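Local coordinates for clavulanic acid biosynthesis oligopeptide binding protein 2 (Streptomyces clavuligerus, PDB 2WOL), which probably binds oligopeptides as an extracellular solute-binding protein linked to clavulanic acid biosynthesis, at residues 61-65 with 210-216; 323-327 with 364-368; 360-365 with 514-519. One frame throughout, in Å; residues are numbered along the deposited sequence.

Contact 1: 61-65 with 210-216; sequences RLLNR and RSSGPYR
Residues 61-63 lie in the weakly bonded C-terminal part of helix 54-63; N64 (phi/psi -141/134°) and R65 (-86/163°) continue in extended conformation. R210 and S211 are extended, S212 (-107/-5°) and P214 (-66/-17°) bend the chain on either side of an extended G213 (-89/-179°), and Y215-R216 begin strand 215-221. The register is fixed by N64 and G213, whose CA atoms lie 4.1 Å apart. So close an approach suits glycine: an ideal CB on G213 would be 2.6 Å from L63 C.

Two backbone hydrogen bonds run to carbonyls of 61-65: G213 N to L63 O, 2.9 Å, and Y215 N to L62 O, 3.0 Å. P214, which lacks an amide hydrogen, sits between these donors and brings its CD to 3.2 Å from L62 O. L63 CA adds a CH...O contact of 3.6 Å to Y215 O.

This joins a helix to the start of an outermost strand of a mixed five-stranded sheet, in a two-lobed solute-binding fold of family 5.

Among side chains, S212, chi1 p, accepts R65 N at OG (2.8 Å), and N64, chi1 m, accepts S212 N at OD1 (3.3 Å), both short enough to reach these amides. One water joins N64 OD1 (2.8 Å) to S212 OG (2.7 Å); another joins N64 ND2 (3.1 Å) to R210 O (2.9 Å), while ND2 also bonds Q60.

L62 (m,p) places CB 4.0 Å from CD1 of Y215, whose hydroxyl bonds P246 O. L63 (m,t) sets CD2 4.0 Å from R216 CA and also touches L228.

Contact 2: 323-327 with 364-368; sequences RAVQY and LYPTG
Y365 leans over the ring of Y327, its CB 4.0 Å from the ring centroid and 18° off the normal, a CH-pi contact. The Y365 ring then presents its edge to the face of Y327: a T-shaped pair with centroids 5.5 Å apart and planes at 81°. Both side chains use chi1 m (-42° for Y365, -78° for Y327).

R323, Q326 and Y327, at spacings of three and four, share one face of the last turn of helix 319-327, with Y327 N bonded to R323 O at 2.9 Å. Facing them, 364-368 is an irregular loop; Y365 (phi -126°, psi 72°) and P366 (phi -62°, psi 147°) are extended. Y327 and T367 approach to 5.5 Å between CA atoms. P366 sets its CD 4.1 Å from Y327 CE2 and its O at the ring edge, 3.4 Å from Y327 CD2. Q326 points toward the loop, OE1 3.7 Å from Y365 CD1, while NE2 bonds A521 O and L523 O.

R323, fully extended beyond chi1 m, donates from NE to Y365 OH (3.0 Å); its NH2 bonds E519 O. One water bridges Q326 O and Y365 O, 2.7 Å from each; another joins Y327 OH (2.7 Å) to L364 O (3.1 Å).

Tyrosine suits position 365 because its ring packs while its hydroxyl accepts from R323 and donates to M518 O, so a single side chain ties the loop to two helices.

Contact 3: 360-365 with 514-519; sequences QDLDLY and ERRVME
Extended backbone at 361-363 makes the side chains alternate from Q360 to L364: Q360, L362 and L364 point toward helix 503-520, D361 and D363 away; Y365 also points toward it. The segment runs along the helix in the same sense, L362 matching R515 (CA atoms 7.3 Å apart) and L364 matching M518 (7.0 Å).

L362 (t,p) is the deeper bump. Its CD2 enters the hollow between E514 and M518, 3.8 Å from E514 CG and 3.8 Å from M518 CG. Its CD1 lies under one face of the R515 guanidinium, 3.7 Å from NH2. L364 (m,t) fills the next hollow, its CD1 3.7 Å from M518 CB, 3.8 Å from E519 CG and 3.5 Å from E519 N; CD2 is 3.7 Å from R515 NH1. The long, flat-ended arginine thus roofs both leucines, and flexible M518 (m,m,m) fits against each.

Polar bonds close the two ends. Q360 (p,t) donates from NE2 to E514 OE1 (2.8 Å) and bonds R511 O; E514 OE2 receives L351 N and F352 N. Y365 OH donates to M518 O (2.7 Å) and accepts from R323 NE. Waters join Q360 OE1 to R515 NE (2.8 Å each) and Q360 N (2.9 Å) to E514 OE1 (2.8 Å).

Two leucines of a largely extended loop pack the connection between strand 346-347 and helix 375-384 onto helix 503-520, within one lobe of the solute-binding fold.

How the contacts relate
Contacts 2 and 3 form one continuous patch, their centres 11 Å apart. They share L364 and Y365, so the loop before helix 375-384 passes from helix 503-520 to helix 319-327; these two helices also meet directly, with R323 NH2 2.8 Å from E519 O and Q326 OE1 3.8 Å from M518 CE. Contact 1 is remote, on the opposite side of the chain's centre: its centre is 49 Å from that of contact 2 and 42 Å from that of contact 3, with nearest atoms about 34 and 26 Å away. That separation is consistent with different lobes of a solute-binding protein, whose ligand is generally held between lobes.

Contact 1: 61-65 with 210-216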
loop_
_atom_site.group_PDB
_atom_site.type_symbol
_atom_site.label_atom_id
_atom_site.label_comp_id
_atom_site.label_asym_id
_atom_site.label_seq_id
_atom_site.Cartn_x
_atom_site.Cartn_y
_atom_site.Cartn_z
ATOM N N ARG A 61 -9.375 3.983 -10.068
ATOM C CA ARG A 61 -9.552 3.072 -11.200
ATOM C C ARG A 61 -10.865 3.351 -11.952
ATOM O O ARG A 61 -11.001 2.995 -13.117
ATOM C CB ARG A 61 -9.451 1.609 -10.753
ATOM C CG ARG A 61 -8.015 1.169 -10.496
ATOM C CD ARG A 61 -7.918 -0.133 -9.706
ATOM N NE ARG A 61 -8.436 -1.317 -10.404
ATOM C CZ ARG A 61 -7.807 -1.966 -11.385
ATOM N NH1 ARG A 61 -6.642 -1.536 -11.863
ATOM N NH2 ARG A 61 -8.364 -3.050 -11.912
ATOM N N LEU A 62 -11.819 3.997 -11.283
ATOM C CA LEU A 62 -13.072 4.415 -11.930
ATOM C C LEU A 62 -12.964 5.771 -12.618
ATOM O O LEU A 62 -13.685 6.044 -13.583
ATOM C CB LEU A 62 -14.211 4.491 -10.909
ATOM C CG LEU A 62 -14.767 3.191 -10.322
ATOM C CD1 LEU A 62 -13.939 2.720 -9.130
ATOM C CD2 LEU A 62 -16.210 3.397 -9.902
ATOM N N LEU A 63 -12.078 6.621 -12.099
ATOM C CA LEU A 63 -12.014 8.033 -12.487
ATOM C C LEU A 63 -10.965 8.358 -13.541
ATOM O O LEU A 63 -11.178 9.235 -14.379
ATOM C CB LEU A 63 -11.767 8.900 -11.249
ATOM C CG LEU A 63 -12.878 8.967 -10.201
ATOM C CD1 LEU A 63 -12.350 9.634 -8.941
ATOM C CD2 LEU A 63 -14.088 9.710 -10.745
ATOM N N ASN A 64 -9.824 7.684 -13.489
ATOM C CA ASN A 64 -8.724 8.026 -14.377
ATOM C C ASN A 64 -7.980 6.817 -14.886
ATOM O O ASN A 64 -7.655 5.907 -14.122
ATOM C CB ASN A 64 -7.753 8.987 -13.689
ATOM C CG ASN A 64 -8.321 10.386 -13.554
ATOM O OD1 ASN A 64 -8.521 11.087 -14.550
ATOM N ND2 ASN A 64 -8.600 10.795 -12.320
ATOM N N ARG A 65 -7.718 6.813 -16.185
ATOM C CA ARG A 65 -6.891 5.788 -16.788
ATOM C C ARG A 65 -5.420 6.176 -16.679
ATOM O O ARG A 65 -5.088 7.333 -16.418
ATOM C CB ARG A 65 -7.296 5.573 -18.244
ATOM C CG ARG A 65 -8.736 5.110 -18.413
ATOM C CD ARG A 65 -9.090 4.938 -19.876
ATOM N NE ARG A 65 -8.335 3.859 -20.501
ATOM C CZ ARG A 65 -8.531 3.428 -21.745
ATOM N NH1 ARG A 65 -9.458 3.990 -22.508
ATOM N NH2 ARG A 65 -7.797 2.435 -22.227
ATOM N N ARG A 210 -10.192 16.695 -14.360
ATOM C CA ARG A 210 -10.598 15.985 -15.562
ATOM C C ARG A 210 -10.598 14.487 -15.286
ATOM O O ARG A 210 -9.873 14.003 -14.408
ATOM C CB ARG A 210 -9.693 16.322 -16.753
ATOM C CG ARG A 210 -9.776 17.784 -17.219
ATOM C CD ARG A 210 -10.974 18.079 -18.138
ATOM N NE ARG A 210 -12.272 17.884 -17.484
ATOM C CZ ARG A 210 -12.833 18.730 -16.620
ATOM N NH1 ARG A 210 -12.225 19.863 -16.283
ATOM N NH2 ARG A 210 -14.012 18.441 -16.088
ATOM N N SER A 211 -11.434 13.767 -16.026
ATOM C CA SER A 211 -11.505 12.319 -15.938
ATOM C C SER A 211 -11.189 11.697 -17.281
ATOM O O SER A 211 -11.727 12.121 -18.304
ATOM C CB SER A 211 -12.890 11.870 -15.470
ATOM O OG SER A 211 -13.024 12.005 -14.067
ATOM N N SER A 212 -10.324 10.689 -17.276
ATOM C CA SER A 212 -10.086 9.877 -18.464
ATOM C C SER A 212 -10.714 8.493 -18.308
ATOM O O SER A 212 -10.706 7.691 -19.243
ATOM C CB SER A 212 -8.592 9.763 -18.769
ATOM O OG SER A 212 -7.884 9.141 -17.709
ATOM N N GLY A 213 -11.253 8.225 -17.121
ATOM C CA GLY A 213 -11.882 6.941 -16.829
ATOM C C GLY A 213 -13.360 6.919 -17.174
ATOM O O GLY A 213 -13.901 7.908 -17.673
ATOM N N PRO A 214 -14.026 5.782 -16.916
ATOM C CA PRO A 214 -15.454 5.623 -17.220
ATOM C C PRO A 214 -16.395 6.504 -16.405
ATOM O O PRO A 214 -17.556 6.669 -16.790
ATOM C CB PRO A 214 -15.719 4.144 -16.928
ATOM C CG PRO A 214 -14.612 3.712 -16.003
ATOM C CD PRO A 214 -13.427 4.551 -16.367
ATOM N N TYR A 215 -15.908 7.050 -15.290
ATOM C CA TYR A 215 -16.718 7.917 -14.437
ATOM C C TYR A 215 -16.030 9.240 -14.175
ATOM O O TYR A 215 -14.807 9.354 -14.276
ATOM C CB TYR A 215 -17.072 7.216 -13.114
ATOM C CG TYR A 215 -17.800 5.926 -13.375
ATOM C CD1 TYR A 215 -17.090 4.760 -13.659
ATOM C CD2 TYR A 215 -19.193 5.879 -13.400
ATOM C CE1 TYR A 215 -17.741 3.580 -13.947
ATOM C CE2 TYR A 215 -19.860 4.692 -13.682
ATOM C CZ TYR A 215 -19.123 3.548 -13.954
ATOM O OH TYR A 215 -19.739 2.355 -14.242
ATOM N N ARG A 216 -16.838 10.238 -13.850
ATOM C CA ARG A 216 -16.338 11.537 -13.443
ATOM C C ARG A 216 -17.050 11.966 -12.165
ATOM O O ARG A 216 -18.129 11.453 -11.841
ATOM C CB ARG A 216 -16.539 12.567 -14.560
ATOM C CG ARG A 216 -17.992 12.879 -14.897
ATOM C CD ARG A 216 -18.065 13.925 -15.993
ATOM N NE ARG A 216 -19.439 14.198 -16.396
ATOM C CZ ARG A 216 -19.788 14.862 -17.496
ATOM N NH1 ARG A 216 -18.864 15.328 -18.330
ATOM N NH2 ARG A 216 -21.073 15.055 -17.764
HETATM O O HOH W 1 -6.571 11.179 -16.601
HETATM O O HOH W 2 -11.058 12.681 -12.139
#

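Contact 2: 323-327 with 364-368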
loop_
_atom_site.group_PDB
_atom_site.type_symbol
_atom_site.label_atom_id
_atom_site.label_comp_id
_atom_site.label_asym_id
_atom_site.label_seq_id
_atom_site.Cartn_x
_atom_site.Cartn_y
_atom_site.Cartn_z
ATOM N N ARG A 323 19.141 -9.316 18.735
ATOM C CA ARG A 323 18.824 -10.744 18.646
ATOM C C ARG A 323 18.157 -11.266 19.915
ATOM O O ARG A 323 17.263 -12.109 19.841
ATOM C CB ARG A 323 20.071 -11.564 18.294
ATOM C CG ARG A 323 20.552 -11.291 16.876
ATOM C CD ARG A 323 21.803 -12.062 16.516
ATOM N NE ARG A 323 22.173 -11.782 15.132
ATOM C CZ ARG A 323 23.381 -11.986 14.611
ATOM N NH1 ARG A 323 24.369 -12.495 15.344
ATOM N NH2 ARG A 323 23.601 -11.679 13.341
ATOM N N ALA A 324 18.583 -10.761 21.072
ATOM C CA ALA A 324 17.939 -11.113 22.333
ATOM C C ALA A 324 16.450 -10.799 22.273
ATOM O O ALA A 324 15.621 -11.617 22.661
ATOM C CB ALA A 324 18.592 -10.380 23.493
ATOM N N VAL A 325 16.120 -9.618 21.761
ATOM C CA VAL A 325 14.728 -9.202 21.624
ATOM C C VAL A 325 13.957 -10.146 20.691
ATOM O O VAL A 325 12.830 -10.546 20.999
ATOM C CB VAL A 325 14.620 -7.738 21.145
ATOM C CG1 VAL A 325 13.173 -7.373 20.807
ATOM C CG2 VAL A 325 15.177 -6.798 22.210
ATOM N N GLN A 326 14.573 -10.522 19.571
ATOM C CA GLN A 326 13.926 -11.434 18.627
ATOM C C GLN A 326 13.629 -12.784 19.290
ATOM O O GLN A 326 12.518 -13.291 19.184
ATOM C CB GLN A 326 14.778 -11.629 17.373
ATOM C CG GLN A 326 15.203 -10.331 16.670
ATOM C CD GLN A 326 14.486 -10.061 15.357
ATOM O OE1 GLN A 326 13.671 -10.861 14.883
ATOM N NE2 GLN A 326 14.816 -8.933 14.741
ATOM N N TYR A 327 14.613 -13.349 19.988
ATOM C CA TYR A 327 14.431 -14.643 20.653
ATOM C C TYR A 327 13.388 -14.605 21.767
ATOM O O TYR A 327 12.683 -15.592 21.986
ATOM C CB TYR A 327 15.752 -15.146 21.235
ATOM C CG TYR A 327 16.707 -15.750 20.234
ATOM C CD1 TYR A 327 17.977 -15.207 20.045
ATOM C CD2 TYR A 327 16.355 -16.880 19.496
ATOM C CE1 TYR A 327 18.867 -15.758 19.139
ATOM C CE2 TYR A 327 17.241 -17.442 18.582
ATOM C CZ TYR A 327 18.500 -16.877 18.409
ATOM O OH TYR A 327 19.390 -17.423 17.508
ATOM N N LEU A 364 15.678 -16.942 11.341
ATOM C CA LEU A 364 17.003 -16.893 11.948
ATOM C C LEU A 364 16.971 -16.983 13.465
ATOM O O LEU A 364 17.935 -17.457 14.073
ATOM C CB LEU A 364 17.773 -15.641 11.503
ATOM C CG LEU A 364 18.089 -15.511 10.008
ATOM C CD1 LEU A 364 19.010 -14.320 9.767
ATOM C CD2 LEU A 364 18.720 -16.786 9.435
ATOM N N TYR A 365 15.868 -16.534 14.068
ATOM C CA TYR A 365 15.736 -16.498 15.525
ATOM C C TYR A 365 14.484 -17.234 16.007
ATOM O O TYR A 365 13.524 -16.604 16.450
ATOM C CB TYR A 365 15.768 -15.043 16.025
ATOM C CG TYR A 365 16.825 -14.231 15.317
ATOM C CD1 TYR A 365 16.475 -13.217 14.423
ATOM C CD2 TYR A 365 18.177 -14.513 15.504
ATOM C CE1 TYR A 365 17.452 -12.479 13.754
ATOM C CE2 TYR A 365 19.154 -13.795 14.837
ATOM C CZ TYR A 365 18.790 -12.780 13.964
ATOM O OH TYR A 365 19.783 -12.076 13.319
ATOM N N PRO A 366 14.492 -18.579 15.932
ATOM C CA PRO A 366 13.287 -19.318 16.315
ATOM C C PRO A 366 12.919 -19.105 17.779
ATOM O O PRO A 366 13.801 -18.940 18.629
ATOM C CB PRO A 366 13.678 -20.782 16.094
ATOM C CG PRO A 366 14.849 -20.755 15.197
ATOM C CD PRO A 366 15.573 -19.479 15.500
ATOM N N THR A 367 11.620 -19.125 18.060
ATOM C CA THR A 367 11.113 -18.826 19.396
ATOM C C THR A 367 10.647 -20.071 20.167
ATOM O O THR A 367 9.733 -19.995 20.990
ATOM C CB THR A 367 9.977 -17.785 19.338
ATOM O OG1 THR A 367 8.939 -18.256 18.472
ATOM C CG2 THR A 367 10.496 -16.444 18.821
ATOM N N GLY A 368 11.283 -21.208 19.905
ATOM C CA GLY A 368 10.994 -22.434 20.654
ATOM C C GLY A 368 9.834 -23.245 20.100
ATOM O O GLY A 368 9.132 -22.797 19.191
HETATM O O HOH W 3 12.100 -14.285 16.733
HETATM O O HOH W 4 19.171 -19.608 15.885
#

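Contact 3: 360-365 with 514-519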
loop_
_atom_site.group_PDB
_atom_site.type_symbol
_atom_site.label_atom_id
_atom_site.label_comp_id
_atom_site.label_asym_id
_atom_site.label_seq_id
_atom_site.Cartn_x
_atom_site.Cartn_y
_atom_site.Cartn_z
ATOM N N GLN A 360 10.250 -16.536 1.005
ATOM C CA GLN A 360 11.089 -17.685 1.338
ATOM C C GLN A 360 10.923 -18.110 2.791
ATOM O O GLN A 360 10.453 -17.329 3.625
ATOM C CB GLN A 360 12.563 -17.344 1.090
ATOM C CG GLN A 360 13.087 -16.241 2.017
ATOM C CD GLN A 360 14.544 -15.892 1.790
ATOM O OE1 GLN A 360 15.358 -16.745 1.427
ATOM N NE2 GLN A 360 14.887 -14.625 2.017
ATOM N N ASP A 361 11.335 -19.344 3.082
ATOM C CA ASP A 361 11.476 -19.813 4.455
ATOM C C ASP A 361 12.707 -19.166 5.060
ATOM O O ASP A 361 13.824 -19.373 4.580
ATOM C CB ASP A 361 11.653 -21.328 4.498
ATOM C CG ASP A 361 10.403 -22.077 4.114
ATOM O OD1 ASP A 361 9.330 -21.448 3.968
ATOM O OD2 ASP A 361 10.507 -23.312 3.964
ATOM N N LEU A 362 12.498 -18.378 6.108
ATOM C CA LEU A 362 13.592 -17.690 6.769
ATOM C C LEU A 362 13.200 -17.460 8.221
ATOM O O LEU A 362 12.252 -16.730 8.505
ATOM C CB LEU A 362 13.898 -16.364 6.057
ATOM C CG LEU A 362 15.032 -15.486 6.595
ATOM C CD1 LEU A 362 16.397 -16.159 6.468
ATOM C CD2 LEU A 362 15.027 -14.147 5.883
ATOM N N ASP A 363 13.916 -18.118 9.130
ATOM C CA ASP A 363 13.649 -17.998 10.559
ATOM C C ASP A 363 14.968 -18.066 11.317
ATOM O O ASP A 363 15.340 -19.107 11.856
ATOM C CB ASP A 363 12.676 -19.095 11.020
ATOM C CG ASP A 363 12.228 -18.927 12.465
ATOM O OD1 ASP A 363 12.401 -17.830 13.042
ATOM O OD2 ASP A 363 11.695 -19.908 13.026
ATOM N N LEU A 364 15.678 -16.942 11.341
ATOM C CA LEU A 364 17.003 -16.893 11.948
ATOM C C LEU A 364 16.971 -16.983 13.465
ATOM O O LEU A 364 17.935 -17.457 14.073
ATOM C CB LEU A 364 17.773 -15.641 11.503
ATOM C CG LEU A 364 18.089 -15.511 10.008
ATOM C CD1 LEU A 364 19.010 -14.320 9.767
ATOM C CD2 LEU A 364 18.720 -16.786 9.435
ATOM N N TYR A 365 15.868 -16.534 14.068
ATOM C CA TYR A 365 15.736 -16.498 15.525
ATOM C C TYR A 365 14.484 -17.234 16.007
ATOM O O TYR A 365 13.524 -16.604 16.450
ATOM C CB TYR A 365 15.768 -15.043 16.025
ATOM C CG TYR A 365 16.825 -14.231 15.317
ATOM C CD1 TYR A 365 16.475 -13.217 14.423
ATOM C CD2 TYR A 365 18.177 -14.513 15.504
ATOM C CE1 TYR A 365 17.452 -12.479 13.754
ATOM C CE2 TYR A 365 19.154 -13.795 14.837
ATOM C CZ TYR A 365 18.790 -12.780 13.964
ATOM O OH TYR A 365 19.783 -12.076 13.319
ATOM N N GLU A 514 16.836 -9.919 1.968
ATOM C CA GLU A 514 16.003 -10.194 3.135
ATOM C C GLU A 514 16.787 -10.931 4.216
ATOM O O GLU A 514 16.677 -10.603 5.405
ATOM C CB GLU A 514 14.759 -10.994 2.758
ATOM C CG GLU A 514 13.792 -11.141 3.928
ATOM C CD GLU A 514 12.584 -11.992 3.609
ATOM O OE1 GLU A 514 12.741 -13.048 2.960
ATOM O OE2 GLU A 514 11.477 -11.598 4.023
ATOM N N ARG A 515 17.583 -11.914 3.795
ATOM C CA ARG A 515 18.429 -12.652 4.723
ATOM C C ARG A 515 19.390 -11.716 5.455
ATOM O O ARG A 515 19.511 -11.784 6.676
ATOM C CB ARG A 515 19.196 -13.764 3.999
ATOM C CG ARG A 515 20.120 -14.554 4.915
ATOM C CD ARG A 515 20.674 -15.799 4.237
ATOM N NE ARG A 515 19.644 -16.818 4.032
ATOM C CZ ARG A 515 19.327 -17.763 4.915
ATOM N NH1 ARG A 515 19.957 -17.832 6.082
ATOM N NH2 ARG A 515 18.374 -18.640 4.626
ATOM N N ARG A 516 20.063 -10.838 4.714
ATOM C CA ARG A 516 21.015 -9.916 5.336
ATOM C C ARG A 516 20.310 -8.983 6.314
ATOM O O ARG A 516 20.833 -8.710 7.389
ATOM C CB ARG A 516 21.757 -9.103 4.275
ATOM C CG ARG A 516 22.828 -9.881 3.544
ATOM C CD ARG A 516 23.401 -9.070 2.402
ATOM N NE ARG A 516 24.511 -9.757 1.747
ATOM C CZ ARG A 516 25.792 -9.593 2.065
ATOM N NH1 ARG A 516 26.141 -8.761 3.039
ATOM N NH2 ARG A 516 26.728 -10.265 1.410
ATOM N N VAL A 517 19.119 -8.512 5.944
ATOM C CA VAL A 517 18.330 -7.660 6.834
ATOM C C VAL A 517 18.007 -8.384 8.142
ATOM O O VAL A 517 18.137 -7.810 9.218
ATOM C CB VAL A 517 17.033 -7.149 6.161
ATOM C CG1 VAL A 517 16.138 -6.432 7.170
ATOM C CG2 VAL A 517 17.370 -6.223 5.008
ATOM N N MET A 518 17.610 -9.654 8.046
ATOM C CA MET A 518 17.319 -10.431 9.242
ATOM C C MET A 518 18.579 -10.725 10.062
ATOM O O MET A 518 18.513 -10.774 11.285
ATOM C CB MET A 518 16.527 -11.699 8.903
ATOM C CG MET A 518 15.070 -11.419 8.485
ATOM S SD MET A 518 14.146 -10.304 9.581
ATOM C CE MET A 518 14.119 -11.250 11.104
ATOM N N GLU A 519 19.721 -10.889 9.389
ATOM C CA GLU A 519 21.004 -11.011 10.097
ATOM C C GLU A 519 21.283 -9.775 10.964
ATOM O O GLU A 519 21.785 -9.895 12.084
ATOM C CB GLU A 519 22.157 -11.253 9.117
ATOM C CG GLU A 519 22.158 -12.644 8.497
ATOM C CD GLU A 519 23.131 -12.786 7.333
ATOM O OE1 GLU A 519 23.827 -11.802 6.998
ATOM O OE2 GLU A 519 23.189 -13.891 6.750
HETATM O O HOH W 5 10.219 -14.275 2.856
HETATM O O HOH W 6 18.120 -16.894 1.656
HETATM O O HOH W 7 16.333 -20.286 5.581
#